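Local coordinates for protein processed glycerol phosphate lipoteichoic acid synthase 2 (Bacillus subtilis, PDB 2W8D) that is the C-terminal domain of a lipoteichoic acid synthase, built on the sulfatase fold of the alkaline phosphatase clan and carrying a magnesium ion, at residues A[44-49]-A[54-59]; A[168-173]-A[202-207]. All blocks are in the same frame, centred on the assembly; numbering follows the deposited sequence.

Contact 1: residues A[44-49]-A[54-59]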
loop_
_atom_site.group_PDB
_atom_site.type_symbol
_atom_site.label_atom_id
_atom_site.label_comp_id
_atom_site.label_asym_id
_atom_site.label_seq_id
_atom_site.Cartn_x
_atom_site.Cartn_y
_atom_site.Cartn_z
ATOM N N SER A 44 1.667 -4.310 11.065
ATOM C CA SER A 44 1.252 -3.396 12.110
ATOM C C SER A 44 1.647 -3.846 13.517
ATOM O O SER A 44 1.788 -3.002 14.381
ATOM C CB SER A 44 -0.270 -3.170 12.054
ATOM O OG SER A 44 -0.662 -2.404 10.904
ATOM N N PHE A 45 1.814 -5.146 13.768
ATOM C CA PHE A 45 2.211 -5.567 15.122
ATOM C C PHE A 45 3.534 -4.955 15.592
ATOM O O PHE A 45 3.748 -4.815 16.791
ATOM C CB PHE A 45 2.219 -7.096 15.312
ATOM C CG PHE A 45 3.442 -7.775 14.767
ATOM C CD1 PHE A 45 4.561 -7.944 15.551
ATOM C CD2 PHE A 45 3.465 -8.256 13.468
ATOM C CE1 PHE A 45 5.709 -8.570 15.021
ATOM C CE2 PHE A 45 4.572 -8.893 12.959
ATOM C CZ PHE A 45 5.708 -9.027 13.726
ATOM N N ILE A 46 4.405 -4.628 14.644
ATOM C CA ILE A 46 5.669 -3.959 14.896
ATOM C C ILE A 46 5.544 -2.564 15.518
ATOM O O ILE A 46 6.435 -2.135 16.260
ATOM C CB ILE A 46 6.500 -3.854 13.594
ATOM C CG1 ILE A 46 7.205 -5.189 13.379
ATOM C CG2 ILE A 46 7.577 -2.899 13.733
ATOM C CD1 ILE A 46 7.987 -5.670 14.648
ATOM N N ILE A 47 4.453 -1.868 15.203
ATOM C CA ILE A 47 4.202 -0.534 15.731
ATOM C C ILE A 47 4.012 -0.629 17.240
ATOM O O ILE A 47 3.176 -1.401 17.733
ATOM C CB ILE A 47 2.997 0.131 15.030
ATOM C CG1 ILE A 47 3.251 0.303 13.531
ATOM C CG2 ILE A 47 2.706 1.492 15.624
ATOM C CD1 ILE A 47 4.581 0.985 13.157
ATOM N N ASP A 48 4.856 0.084 17.962
ATOM C CA ASP A 48 4.881 0.116 19.430
ATOM C C ASP A 48 5.480 -1.085 20.073
ATOM O O ASP A 48 5.507 -1.156 21.291
ATOM C CB ASP A 48 3.513 0.446 20.045
ATOM C CG ASP A 48 3.135 1.904 19.823
ATOM O OD1 ASP A 48 4.051 2.727 19.617
ATOM O OD2 ASP A 48 1.940 2.237 19.817
ATOM N N TYR A 49 5.957 -2.032 19.267
ATOM C CA TYR A 49 6.615 -3.211 19.802
ATOM C C TYR A 49 7.994 -2.838 20.357
ATOM O O TYR A 49 8.689 -1.958 19.820
ATOM C CB TYR A 49 6.787 -4.255 18.721
ATOM C CG TYR A 49 6.865 -5.646 19.286
ATOM C CD1 TYR A 49 5.702 -6.387 19.523
ATOM C CD2 TYR A 49 8.085 -6.204 19.634
ATOM C CE1 TYR A 49 5.760 -7.663 20.084
ATOM C CE2 TYR A 49 8.157 -7.481 20.205
ATOM C CZ TYR A 49 6.995 -8.198 20.412
ATOM O OH TYR A 49 7.064 -9.441 20.962
ATOM N N LYS A 54 13.689 -1.453 24.235
ATOM C CA LYS A 54 14.025 -0.611 23.082
ATOM C C LYS A 54 12.980 -0.761 21.981
ATOM O O LYS A 54 12.657 -1.872 21.562
ATOM C CB LYS A 54 15.411 -0.954 22.496
ATOM C CG LYS A 54 16.516 -1.148 23.529
ATOM C CD LYS A 54 17.893 -0.837 22.963
ATOM C CE LYS A 54 18.839 -0.436 24.107
ATOM N NZ LYS A 54 19.723 0.714 23.699
ATOM N N GLU A 55 12.474 0.362 21.487
ATOM C CA GLU A 55 11.482 0.348 20.427
ATOM C C GLU A 55 12.096 -0.114 19.120
ATOM O O GLU A 55 13.247 0.189 18.817
ATOM C CB GLU A 55 10.881 1.725 20.269
ATOM C CG GLU A 55 10.120 2.207 21.499
ATOM C CD GLU A 55 9.809 3.682 21.432
ATOM O OE1 GLU A 55 9.209 4.120 20.426
ATOM O OE2 GLU A 55 10.177 4.408 22.388
ATOM N N VAL A 56 11.317 -0.862 18.347
ATOM C CA VAL A 56 11.776 -1.421 17.100
ATOM C C VAL A 56 11.619 -0.357 16.036
ATOM O O VAL A 56 12.530 -0.136 15.242
ATOM C CB VAL A 56 10.971 -2.693 16.688
ATOM C CG1 VAL A 56 11.410 -3.160 15.286
ATOM C CG2 VAL A 56 11.141 -3.810 17.712
ATOM N N THR A 57 10.466 0.301 15.989
ATOM C CA THR A 57 10.276 1.358 14.969
ATOM C C THR A 57 10.017 2.784 15.566
ATOM O O THR A 57 8.928 3.352 15.385
ATOM C CB THR A 57 9.204 0.943 13.940
ATOM O OG1 THR A 57 7.977 0.656 14.614
ATOM C CG2 THR A 57 9.631 -0.327 13.188
ATOM N N PRO A 58 11.012 3.356 16.296
ATOM C CA PRO A 58 10.735 4.609 17.023
ATOM C C PRO A 58 10.262 5.797 16.163
ATOM O O PRO A 58 9.461 6.616 16.645
ATOM C CB PRO A 58 12.095 4.958 17.703
ATOM C CG PRO A 58 13.149 4.238 16.883
ATOM C CD PRO A 58 12.395 2.903 16.524
ATOM N N PHE A 59 10.736 5.925 14.924
ATOM C CA PHE A 59 10.213 7.028 14.099
ATOM C C PHE A 59 8.744 6.842 13.729
ATOM O O PHE A 59 7.939 7.775 13.840
ATOM C CB PHE A 59 11.035 7.271 12.828
ATOM C CG PHE A 59 10.745 8.593 12.186
ATOM C CD1 PHE A 59 11.154 9.787 12.812
ATOM C CD2 PHE A 59 10.024 8.654 10.989
ATOM C CE1 PHE A 59 10.914 11.055 12.223
ATOM C CE2 PHE A 59 9.749 9.883 10.388
ATOM C CZ PHE A 59 10.215 11.115 11.003
HETATM O O HOH W 1 8.190 -0.250 17.671
#

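Contact 2: residues A[168-173]-A[202-207]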
loop_
_atom_site.group_PDB
_atom_site.type_symbol
_atom_site.label_atom_id
_atom_site.label_comp_id
_atom_site.label_asym_id
_atom_site.label_seq_id
_atom_site.Cartn_x
_atom_site.Cartn_y
_atom_site.Cartn_z
ATOM N N GLY A 168 19.049 -5.579 -4.304
ATOM C CA GLY A 168 19.666 -4.364 -4.834
ATOM C C GLY A 168 20.050 -3.378 -3.757
ATOM O O GLY A 168 20.689 -3.742 -2.761
HETATM N N MSE A 169 19.684 -2.114 -3.956
HETATM C CA MSE A 169 20.135 -1.047 -3.046
HETATM C C MSE A 169 19.552 -1.234 -1.642
HETATM O O MSE A 169 18.383 -1.566 -1.487
HETATM C CB MSE A 169 19.710 0.332 -3.543
HETATM C CG MSE A 169 20.367 0.795 -4.795
HETATM SE SE MSE A 169 22.293 1.143 -4.655
HETATM C CE MSE A 169 22.252 2.714 -3.464
ATOM N N LYS A 170 20.377 -0.984 -0.638
ATOM C CA LYS A 170 19.907 -0.787 0.725
ATOM C C LYS A 170 19.140 0.540 0.843
ATOM O O LYS A 170 19.502 1.520 0.196
ATOM C CB LYS A 170 21.103 -0.781 1.667
ATOM C CG LYS A 170 21.776 -2.131 1.811
ATOM C CD LYS A 170 23.043 -2.001 2.624
ATOM C CE LYS A 170 23.719 -3.336 2.856
ATOM N NZ LYS A 170 25.131 -3.077 3.288
ATOM N N ASP A 171 18.105 0.576 1.675
ATOM C CA ASP A 171 17.272 1.758 1.868
ATOM C C ASP A 171 18.011 3.077 2.242
ATOM O O ASP A 171 17.719 4.098 1.654
ATOM C CB ASP A 171 16.157 1.454 2.870
ATOM C CG ASP A 171 15.229 0.333 2.405
ATOM O OD1 ASP A 171 15.292 -0.081 1.213
ATOM O OD2 ASP A 171 14.425 -0.152 3.242
ATOM N N LYS A 172 18.941 3.064 3.199
ATOM C CA LYS A 172 19.674 4.296 3.576
ATOM C C LYS A 172 20.355 5.028 2.415
ATOM O O LYS A 172 20.034 6.184 2.197
ATOM C CB LYS A 172 20.636 4.106 4.759
ATOM C CG LYS A 172 19.925 4.035 6.129
ATOM C CD LYS A 172 20.920 3.948 7.265
ATOM C CE LYS A 172 20.253 3.554 8.564
ATOM N NZ LYS A 172 21.280 3.131 9.594
ATOM N N PRO A 173 21.244 4.357 1.644
ATOM C CA PRO A 173 21.793 5.043 0.449
ATOM C C PRO A 173 20.781 5.227 -0.692
ATOM O O PRO A 173 20.900 6.166 -1.471
ATOM C CB PRO A 173 22.949 4.141 0.003
ATOM C CG PRO A 173 22.659 2.816 0.628
ATOM C CD PRO A 173 21.925 3.080 1.902
ATOM N N PHE A 202 15.385 -11.543 6.088
ATOM C CA PHE A 202 15.539 -10.421 7.051
ATOM C C PHE A 202 16.927 -10.272 7.725
ATOM O O PHE A 202 17.085 -9.521 8.690
ATOM C CB PHE A 202 14.426 -10.474 8.126
ATOM C CG PHE A 202 13.036 -10.540 7.550
ATOM C CD1 PHE A 202 12.547 -9.506 6.769
ATOM C CD2 PHE A 202 12.217 -11.631 7.798
ATOM C CE1 PHE A 202 11.304 -9.567 6.235
ATOM C CE2 PHE A 202 10.940 -11.700 7.277
ATOM C CZ PHE A 202 10.467 -10.688 6.496
ATOM N N GLY A 203 17.933 -10.981 7.248
ATOM C CA GLY A 203 19.293 -10.696 7.756
ATOM C C GLY A 203 19.635 -9.224 7.494
ATOM O O GLY A 203 19.142 -8.619 6.536
HETATM N N MSE A 204 20.424 -8.610 8.355
HETATM C CA MSE A 204 21.053 -7.334 7.973
HETATM C C MSE A 204 22.526 -7.496 8.298
HETATM O O MSE A 204 22.867 -8.262 9.190
HETATM C CB MSE A 204 20.419 -6.114 8.679
HETATM C CG MSE A 204 20.332 -4.829 7.809
HETATM SE SE MSE A 204 18.827 -4.675 6.467
HETATM C CE MSE A 204 19.861 -3.860 5.000
ATOM N N ASP A 205 23.398 -6.824 7.549
ATOM C CA ASP A 205 24.848 -6.911 7.807
ATOM C C ASP A 205 25.238 -6.068 9.017
ATOM O O ASP A 205 24.757 -4.951 9.173
ATOM C CB ASP A 205 25.658 -6.454 6.580
ATOM C CG ASP A 205 25.139 -7.046 5.248
ATOM O OD1 ASP A 205 25.977 -7.515 4.449
ATOM O OD2 ASP A 205 23.913 -7.029 4.974
ATOM N N GLU A 206 26.094 -6.604 9.886
ATOM C CA GLU A 206 26.824 -5.758 10.848
ATOM C C GLU A 206 27.837 -4.965 10.044
ATOM O O GLU A 206 28.444 -5.494 9.111
ATOM C CB GLU A 206 27.515 -6.567 11.957
ATOM C CG GLU A 206 27.007 -6.271 13.403
ATOM C CD GLU A 206 28.006 -5.464 14.289
ATOM O OE1 GLU A 206 29.175 -5.243 13.879
ATOM O OE2 GLU A 206 27.623 -5.056 15.416
ATOM N N GLY A 207 27.987 -3.683 10.355
ATOM C CA GLY A 207 27.176 -3.004 11.341
ATOM C C GLY A 207 26.393 -1.947 10.604
ATOM O O GLY A 207 26.738 -0.771 10.647
#

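Contact 1: residues A[44-49]-A[54-59]
Ile-46 and Thr-57 meet through their methyl groups. Ile-46 lies in a short 3-10 segment, 44-46, where Ser-44 O accepts a backbone hydrogen bond from Ile-47 N. Ile-46 CG2 stands anti to the backbone N (chi1, to CG1, -81°) and beside the carbonyl carbon, and it comes within 3.3 Å of Thr-57 CG2. The two side chains cross at about a right angle. The same CG2 also touches Val-56 CG1 at 4.1 Å, so one methyl serves two neighbours. Ile-47 points its CB away, but its chain turns back and brings CD1 to 3.7 Å from Thr-57 OG1. Residues Ile-46 to Tyr-49 form a type II beta turn with Asp-48 in its third position. The turn is closed by a 3.0 Å bond from Tyr-49 N to Ile-46 O. Past the turn, Tyr-49 O accepts a 3.2 Å hydrogen bond from Val-56 N, with an N-H...O angle of 159°. The donor is tilted 22° from the carbonyl plane. The ring of Tyr-49 has Val-56 CG2 at its edge, near the ring plane. Its hydroxyl is hydrogen-bonded to Val-273 O.

A single water joins the two backbones. It donates to Ile-46 O at 2.9 Å and to Tyr-49 O at 2.8 Å, and accepts from Thr-57 N. Tyr-49 O is therefore gripped twice, by water and by Val-56 N.

The contact lies at the root of the two-stranded antiparallel hairpin of strands 50-51 and 54-55. Thr-57 is the N-cap residue of helix 58-65, which covers Ile-47 with Leu-60 and Ala-64. Ile-46 faces helix 219-244 at Tyr-224 and Phe-225, while Phe-45 packs on helix 267-273.

Contact 2: residues A[168-173]-A[202-207]
Lys-170 and Met-204, a selenomethionine, touch through aliphatic carbon. Lys-170 CG lies 4.1 Å from Met-204 CE, and the two side chains run past each other in opposite directions. The lysine CB points toward the loop 202-207. Its CG sits beside the backbone N and anti to the carbonyl carbon, with chi1 -69°. Beyond CG the chain is fully extended, which carries NZ past Asp-205 to its salt-bridge partner, Asp-208 OD2. Met-204 has the opposite shape. It is bent at chi2, 80°, and again at chi3, -140°, and the bends turn its terminal methyl toward Lys-170 CG. The Met-204 side chain is about 14 Å from the magnesium ion.

At the far end of the lysine, CE is 4.3 Å from Asp-205 OD2. NZ is 4.5 Å from the same oxygen, too long for a salt bridge. The opposite charges may still attract weakly. Besides its salt bridge, the ammonium group has a hydrogen bond to Glu-162 O. Asp-205 OD2 also has a long, weak ion pair with Lys-165.

Lys-170 occupies the N-cap position of helix 171-183 and also packs on Tyr-230 of helix 219-244. This N-cap residue rests against the connection between strand 189-194 and helix 219-244. The arrangement is plain peripheral packing in the sulfatase fold.

From the N terminus, the chain leaves strand 33-39 and soon reaches contact 1, which closes a loop of four residues, 50-53, that holds strand 50-51 and the turn of the hairpin with 54-55. Contact 2 later closes a loop of 28 residues, holding most of helix 171-183 and strand 189-194. The two are in series and neither nest nor cross. Their centres are 19 Å apart and they do not touch. Helix 219-244 is common ground: side chains of both pack on it. Contact 1 joins the loop after strand 33-39 to strand 54-55 and the residues leading into helix 58-65. Contact 2 joins the N-cap residue of helix 171-183 to the loop after strand 189-194.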